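Local structure of trichosurin (Trichosurus vulpecula, 2RA6) at residues B[39-44]-B[123-128]; B[142-147]-B[157-162]. The protein probably binds and carries small hydrophobic molecules in milk whey, as lipocalins do, and here holds 4-ethylphenol inside its beta-barrel. The protein carries 1 engineered substitution. All coordinates share one frame; numbering follows the deposited sequence.

In the fold
Interactions 1 and 2 lie about 11 Å apart, centre to centre, and lean on the same antiparallel sheet of this lipocalin barrel. Interaction 1 sets the loop after strand 29-35 against strand 121-130. Interaction 2 packs helix 137-148 against the last strand, 157-159, and comes into play later along the chain, after interaction 1 has closed. The two are joined by Phe143, whose ring packs against Ala126 and Leu128 of strand 121-130, and by Leu158, which touches the backbone oxygen of Ile41. Strand 29-35 runs between strands 121-130 and 157-159. The loop lies on the inner face of strand 121-130 and the helix on its outer face, so this wall is covered from both sides.

Interaction 1: residues B[39-44]-B[123-128]; sequences SLIEEE and NVVANL
Leu40 and Ile41 both lean on Val125, and each takes a different methyl. CD1 of Leu40 lies 4.1 Å from Val125 CG2, while Ile41 brings its CG2 branch to 4.1 Å from Val125 CG1. The two branched chains of Ile41 and Val125 run past each other in opposite senses, touching methyl to methyl. The rotation of Val125, CG1 anti to the backbone N (chi1 179°), settles which methyl faces which residue: CG2, beside the backbone N, is turned to Leu40 and CG1 to Ile41. Leu40 reaches further. Its chain is stretched out, CD1 anti to CA (chi2 177°), and that methyl comes to 3.8 Å from Asn123 CB. The same methyl sits over the face of the Asn123 amide, 3.9 Å from its CG, so it covers the flat group without competing for its polar atoms. Segment 39-44 belongs to the long loop between the first two strands of the lipocalin barrel, here laid against the strand carrying Asn123 and Val125, two residues that face the same way. Val124 and Ala126 point the opposite way, and Ala126 meets Phe143 of helix 137-148. Asn123 OD1 is satisfied by a hydrogen bond with Ser36 OG, which fixes the amide with one face toward Leu40 CD1. Ser35 packs against both Leu40 and Val125, while Pro46 and Tyr94 also touch Leu40.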
loop_
_atom_site.group_PDB
_atom_site.type_symbol
_atom_site.label_atom_id
_atom_site.label_comp_id
_atom_site.label_asym_id
_atom_site.label_seq_id
_atom_site.Cartn_x
_atom_site.Cartn_y
_atom_site.Cartn_z
ATOM N N SER B 39 6.884 16.929 -3.694
ATOM C CA SER B 39 8.190 17.084 -4.327
ATOM C C SER B 39 8.516 15.884 -5.209
ATOM O O SER B 39 9.266 15.999 -6.175
ATOM C CB SER B 39 9.293 17.268 -3.275
ATOM O OG SER B 39 9.639 16.041 -2.661
ATOM N N LEU B 40 7.938 14.731 -4.886
ATOM C CA LEU B 40 8.188 13.521 -5.661
ATOM C C LEU B 40 7.643 13.593 -7.080
ATOM O O LEU B 40 8.171 12.935 -7.977
ATOM C CB LEU B 40 7.572 12.307 -4.970
ATOM C CG LEU B 40 8.182 11.896 -3.630
ATOM C CD1 LEU B 40 7.397 10.717 -3.070
ATOM C CD2 LEU B 40 9.648 11.526 -3.822
ATOM N N ILE B 41 6.588 14.378 -7.281
ATOM C CA ILE B 41 5.988 14.486 -8.607
ATOM C C ILE B 41 6.105 15.857 -9.262
ATOM O O ILE B 41 5.579 16.073 -10.350
ATOM C CB ILE B 41 4.501 14.052 -8.584
ATOM C CG1 ILE B 41 3.727 14.824 -7.510
ATOM C CG2 ILE B 41 4.415 12.550 -8.325
ATOM C CD1 ILE B 41 2.218 14.557 -7.527
ATOM N N GLU B 42 6.796 16.777 -8.597
ATOM C CA GLU B 42 7.013 18.112 -9.145
ATOM C C GLU B 42 8.247 18.033 -10.031
ATOM O O GLU B 42 8.876 16.980 -10.138
ATOM C CB GLU B 42 7.265 19.128 -8.027
ATOM C CG GLU B 42 6.068 19.414 -7.136
ATOM C CD GLU B 42 6.383 20.441 -6.056
ATOM O OE1 GLU B 42 6.731 21.587 -6.406
ATOM O OE2 GLU B 42 6.285 20.101 -4.858
ATOM N N GLU B 43 8.595 19.149 -10.664
ATOM C CA GLU B 43 9.767 19.188 -11.524
ATOM C C GLU B 43 10.987 18.618 -10.810
ATOM O O GLU B 43 11.230 18.917 -9.640
ATOM C CB GLU B 43 10.056 20.625 -11.965
ATOM C CG GLU B 43 9.010 21.202 -12.903
ATOM C CD GLU B 43 8.813 20.340 -14.136
ATOM O OE1 GLU B 43 9.825 19.945 -14.757
ATOM O OE2 GLU B 43 7.648 20.058 -14.487
ATOM N N GLU B 44 11.741 17.795 -11.532
ATOM C CA GLU B 44 12.946 17.154 -11.015
ATOM C C GLU B 44 12.649 16.068 -9.984
ATOM O O GLU B 44 13.566 15.497 -9.394
ATOM C CB GLU B 44 13.895 18.204 -10.421
ATOM C CG GLU B 44 14.361 19.250 -11.424
ATOM C CD GLU B 44 15.469 20.136 -10.880
ATOM O OE1 GLU B 44 15.896 21.064 -11.601
ATOM O OE2 GLU B 44 15.916 19.907 -9.735
ATOM N N ASN B 123 6.023 6.405 1.168
ATOM C CA ASN B 123 5.264 7.433 0.479
ATOM C C ASN B 123 4.349 6.756 -0.499
ATOM O O ASN B 123 4.595 5.627 -0.916
ATOM C CB ASN B 123 6.165 8.411 -0.263
ATOM C CG ASN B 123 6.556 9.593 0.601
ATOM O OD1 ASN B 123 5.706 10.385 1.043
ATOM N ND2 ASN B 123 7.836 9.719 0.850
ATOM N N VAL B 124 3.269 7.432 -0.840
ATOM C CA VAL B 124 2.350 6.872 -1.803
ATOM C C VAL B 124 2.328 7.788 -3.013
ATOM O O VAL B 124 2.288 9.014 -2.895
ATOM C CB VAL B 124 0.925 6.727 -1.217
ATOM C CG1 VAL B 124 0.351 8.090 -0.865
ATOM C CG2 VAL B 124 0.027 6.012 -2.220
ATOM N N VAL B 125 2.403 7.177 -4.187
ATOM C CA VAL B 125 2.353 7.919 -5.435
ATOM C C VAL B 125 1.278 7.218 -6.250
ATOM O O VAL B 125 1.357 6.015 -6.492
ATOM C CB VAL B 125 3.699 7.868 -6.210
ATOM C CG1 VAL B 125 3.578 8.644 -7.515
ATOM C CG2 VAL B 125 4.818 8.461 -5.359
ATOM N N ALA B 126 0.262 7.971 -6.643
ATOM C CA ALA B 126 -0.830 7.423 -7.427
ATOM C C ALA B 126 -0.728 7.962 -8.844
ATOM O O ALA B 126 -0.488 9.149 -9.058
ATOM C CB ALA B 126 -2.164 7.813 -6.803
ATOM N N ASN B 127 -0.907 7.073 -9.812
ATOM C CA ASN B 127 -0.817 7.441 -11.215
ATOM C C ASN B 127 -2.111 7.098 -11.937
ATOM O O ASN B 127 -2.635 6.004 -11.764
ATOM C CB ASN B 127 0.317 6.656 -11.892
ATOM C CG ASN B 127 1.691 6.980 -11.328
ATOM O OD1 ASN B 127 2.506 7.618 -11.992
ATOM N ND2 ASN B 127 1.955 6.534 -10.104
ATOM N N LEU B 128 -2.626 8.032 -12.729
ATOM C CA LEU B 128 -3.825 7.779 -13.521
ATOM C C LEU B 128 -3.410 7.884 -14.988
ATOM O O LEU B 128 -2.969 8.945 -15.449
ATOM C CB LEU B 128 -4.920 8.802 -13.217
ATOM C CG LEU B 128 -6.236 8.590 -13.983
ATOM C CD1 LEU B 128 -6.906 7.295 -13.566
ATOM C CD2 LEU B 128 -7.169 9.782 -13.722
#

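Interaction 2: residues B[142-147]-B[157-162]; sequences RFEEDF and ILDISE
Two acids face each other across a single water: Glu144 OE2 and Asp159 OD2 are 4.4 Å apart, and the water donates a hydrogen bond to each, 2.7 Å to Glu144 OE2 and 2.7 Å to Asp159 OD2. Lys140 forms a salt bridge with Asp159 OD2 and would partly offset whatever negative charge the pair carries. The site lies where the C-terminal helix of the lipocalin fold packs against its barrel, helix and strand 157-159 running antiparallel at 168°. Ile157 carries the apolar contact, its CG2 meeting Glu144, its CG1 the Phe147 ring, with CD1 lying between these two helix residues, one turn apart. Ile157 CG2 supports the aliphatic stem of Glu144, 3.6 Å from Glu144 CG. The isoleucine slides past Phe147, with Ile157 CG1 only 3.4 Å from Phe147 CD2, a tight approach made obliquely to the ring. Phe147 swings its ring toward the sheet because CG stands anti to the backbone N (chi1 180°); there it also stacks with Phe152 and touches Ala34. The tip of the isoleucine, Ile157 CD1, comes to 3.7 Å from Glu144 O. Cutting Ile157 back to an alanine is likely to leave the Phe147 ring and the Glu144 stem without their common partner and a gap between helix and strand. OD1 of Asp159 closes an Asx turn by accepting from Ser161 N at 2.9 Å, and it also accepts from Ser161 OG at 2.6 Å, the hydroxyl arriving on the syn side, 25° out of the carboxylate plane.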
loop_
_atom_site.group_PDB
_atom_site.type_symbol
_atom_site.label_atom_id
_atom_site.label_comp_id
_atom_site.label_asym_id
_atom_site.label_seq_id
_atom_site.Cartn_x
_atom_site.Cartn_y
_atom_site.Cartn_z
ATOM N N ARG B 142 -13.201 11.100 -9.610
ATOM C CA ARG B 142 -13.200 9.959 -8.698
ATOM C C ARG B 142 -11.783 9.678 -8.190
ATOM O O ARG B 142 -11.579 9.451 -6.998
ATOM C CB ARG B 142 -13.774 8.733 -9.411
ATOM C CG ARG B 142 -13.913 7.496 -8.537
ATOM C CD ARG B 142 -14.550 6.351 -9.320
ATOM N NE ARG B 142 -13.826 6.075 -10.558
ATOM C CZ ARG B 142 -14.143 5.113 -11.420
ATOM N NH1 ARG B 142 -15.181 4.320 -11.187
ATOM N NH2 ARG B 142 -13.423 4.947 -12.521
ATOM N N PHE B 143 -10.812 9.714 -9.097
ATOM C CA PHE B 143 -9.417 9.470 -8.739
ATOM C C PHE B 143 -8.954 10.498 -7.716
ATOM O O PHE B 143 -8.361 10.158 -6.686
ATOM C CB PHE B 143 -8.540 9.576 -9.989
ATOM C CG PHE B 143 -7.061 9.445 -9.723
ATOM C CD1 PHE B 143 -6.468 8.196 -9.573
ATOM C CD2 PHE B 143 -6.255 10.578 -9.673
ATOM C CE1 PHE B 143 -5.083 8.080 -9.380
ATOM C CE2 PHE B 143 -4.878 10.477 -9.482
ATOM C CZ PHE B 143 -4.291 9.230 -9.337
ATOM N N GLU B 144 -9.227 11.764 -8.008
ATOM C CA GLU B 144 -8.828 12.857 -7.128
ATOM C C GLU B 144 -9.519 12.820 -5.767
ATOM O O GLU B 144 -8.880 13.055 -4.740
ATOM C CB GLU B 144 -9.073 14.190 -7.842
ATOM C CG GLU B 144 -8.005 14.462 -8.898
ATOM C CD GLU B 144 -8.426 15.466 -9.949
ATOM O OE1 GLU B 144 -9.184 16.400 -9.618
ATOM O OE2 GLU B 144 -7.977 15.325 -11.111
ATOM N N GLU B 145 -10.812 12.511 -5.751
ATOM C CA GLU B 145 -11.545 12.442 -4.494
ATOM C C GLU B 145 -11.069 11.258 -3.660
ATOM O O GLU B 145 -10.968 11.358 -2.436
ATOM C CB GLU B 145 -13.049 12.330 -4.750
ATOM C CG GLU B 145 -13.623 13.521 -5.489
ATOM C CD GLU B 145 -15.133 13.476 -5.579
ATOM O OE1 GLU B 145 -15.678 12.390 -5.872
ATOM O OE2 GLU B 145 -15.770 14.528 -5.368
ATOM N N ASP B 146 -10.771 10.138 -4.311
ATOM C CA ASP B 146 -10.299 8.972 -3.571
ATOM C C ASP B 146 -8.980 9.297 -2.892
ATOM O O ASP B 146 -8.711 8.834 -1.781
ATOM C CB ASP B 146 -10.115 7.767 -4.490
ATOM C CG ASP B 146 -11.432 7.165 -4.924
ATOM O OD1 ASP B 146 -12.426 7.320 -4.181
ATOM O OD2 ASP B 146 -11.470 6.528 -5.992
ATOM N N PHE B 147 -8.160 10.097 -3.563
ATOM C CA PHE B 147 -6.878 10.495 -3.005
ATOM C C PHE B 147 -7.100 11.417 -1.806
ATOM O O PHE B 147 -6.562 11.181 -0.721
ATOM C CB PHE B 147 -6.041 11.211 -4.067
ATOM C CG PHE B 147 -4.697 11.667 -3.573
ATOM C CD1 PHE B 147 -3.700 10.746 -3.273
ATOM C CD2 PHE B 147 -4.434 13.020 -3.400
ATOM C CE1 PHE B 147 -2.452 11.170 -2.805
ATOM C CE2 PHE B 147 -3.194 13.456 -2.934
ATOM C CZ PHE B 147 -2.204 12.525 -2.637
ATOM N N ILE B 157 -2.225 16.986 -5.846
ATOM C CA ILE B 157 -2.687 16.333 -7.062
ATOM C C ILE B 157 -2.251 17.211 -8.228
ATOM O O ILE B 157 -2.467 18.425 -8.217
ATOM C CB ILE B 157 -4.223 16.217 -7.084
ATOM C CG1 ILE B 157 -4.695 15.309 -5.952
ATOM C CG2 ILE B 157 -4.684 15.687 -8.442
ATOM C CD1 ILE B 157 -6.197 15.341 -5.723
ATOM N N LEU B 158 -1.620 16.603 -9.224
ATOM C CA LEU B 158 -1.176 17.338 -10.396
ATOM C C LEU B 158 -1.806 16.753 -11.648
ATOM O O LEU B 158 -1.471 15.644 -12.053
ATOM C CB LEU B 158 0.345 17.283 -10.525
ATOM C CG LEU B 158 1.140 17.904 -9.373
ATOM C CD1 LEU B 158 2.632 17.759 -9.641
ATOM C CD2 LEU B 158 0.762 19.375 -9.234
ATOM N N ASP B 159 -2.733 17.494 -12.245
ATOM C CA ASP B 159 -3.385 17.056 -13.474
ATOM C C ASP B 159 -2.450 17.566 -14.564
ATOM O O ASP B 159 -2.408 18.766 -14.828
ATOM C CB ASP B 159 -4.750 17.731 -13.611
ATOM C CG ASP B 159 -5.497 17.299 -14.858
ATOM O OD1 ASP B 159 -4.841 16.905 -15.841
ATOM O OD2 ASP B 159 -6.744 17.370 -14.859
ATOM N N ILE B 160 -1.691 16.678 -15.194
ATOM C CA ILE B 160 -0.759 17.139 -16.213
ATOM C C ILE B 160 -1.320 17.147 -17.627
ATOM O O ILE B 160 -0.596 17.425 -18.583
ATOM C CB ILE B 160 0.541 16.325 -16.208
ATOM C CG1 ILE B 160 0.245 14.875 -16.578
ATOM C CG2 ILE B 160 1.216 16.429 -14.843
ATOM C CD1 ILE B 160 1.486 14.078 -16.914
ATOM N N SER B 161 -2.607 16.848 -17.763
ATOM C CA SER B 161 -3.237 16.851 -19.078
ATOM C C SER B 161 -3.287 18.290 -19.574
ATOM O O SER B 161 -3.429 18.543 -20.768
ATOM C CB SER B 161 -4.663 16.303 -18.994
ATOM O OG SER B 161 -5.503 17.204 -18.290
ATOM N N GLU B 162 -3.158 19.226 -18.636
ATOM C CA GLU B 162 -3.209 20.650 -18.939
ATOM C C GLU B 162 -1.843 21.324 -18.974
ATOM O O GLU B 162 -1.754 22.548 -18.884
ATOM C CB GLU B 162 -4.103 21.351 -17.914
ATOM C CG GLU B 162 -3.722 21.063 -16.471
ATOM C CD GLU B 162 -4.795 21.493 -15.488
ATOM O OE1 GLU B 162 -5.948 21.026 -15.625
ATOM O OE2 GLU B 162 -4.490 22.290 -14.574
HETATM O O HOH W 1 -8.254 17.531 -12.651
#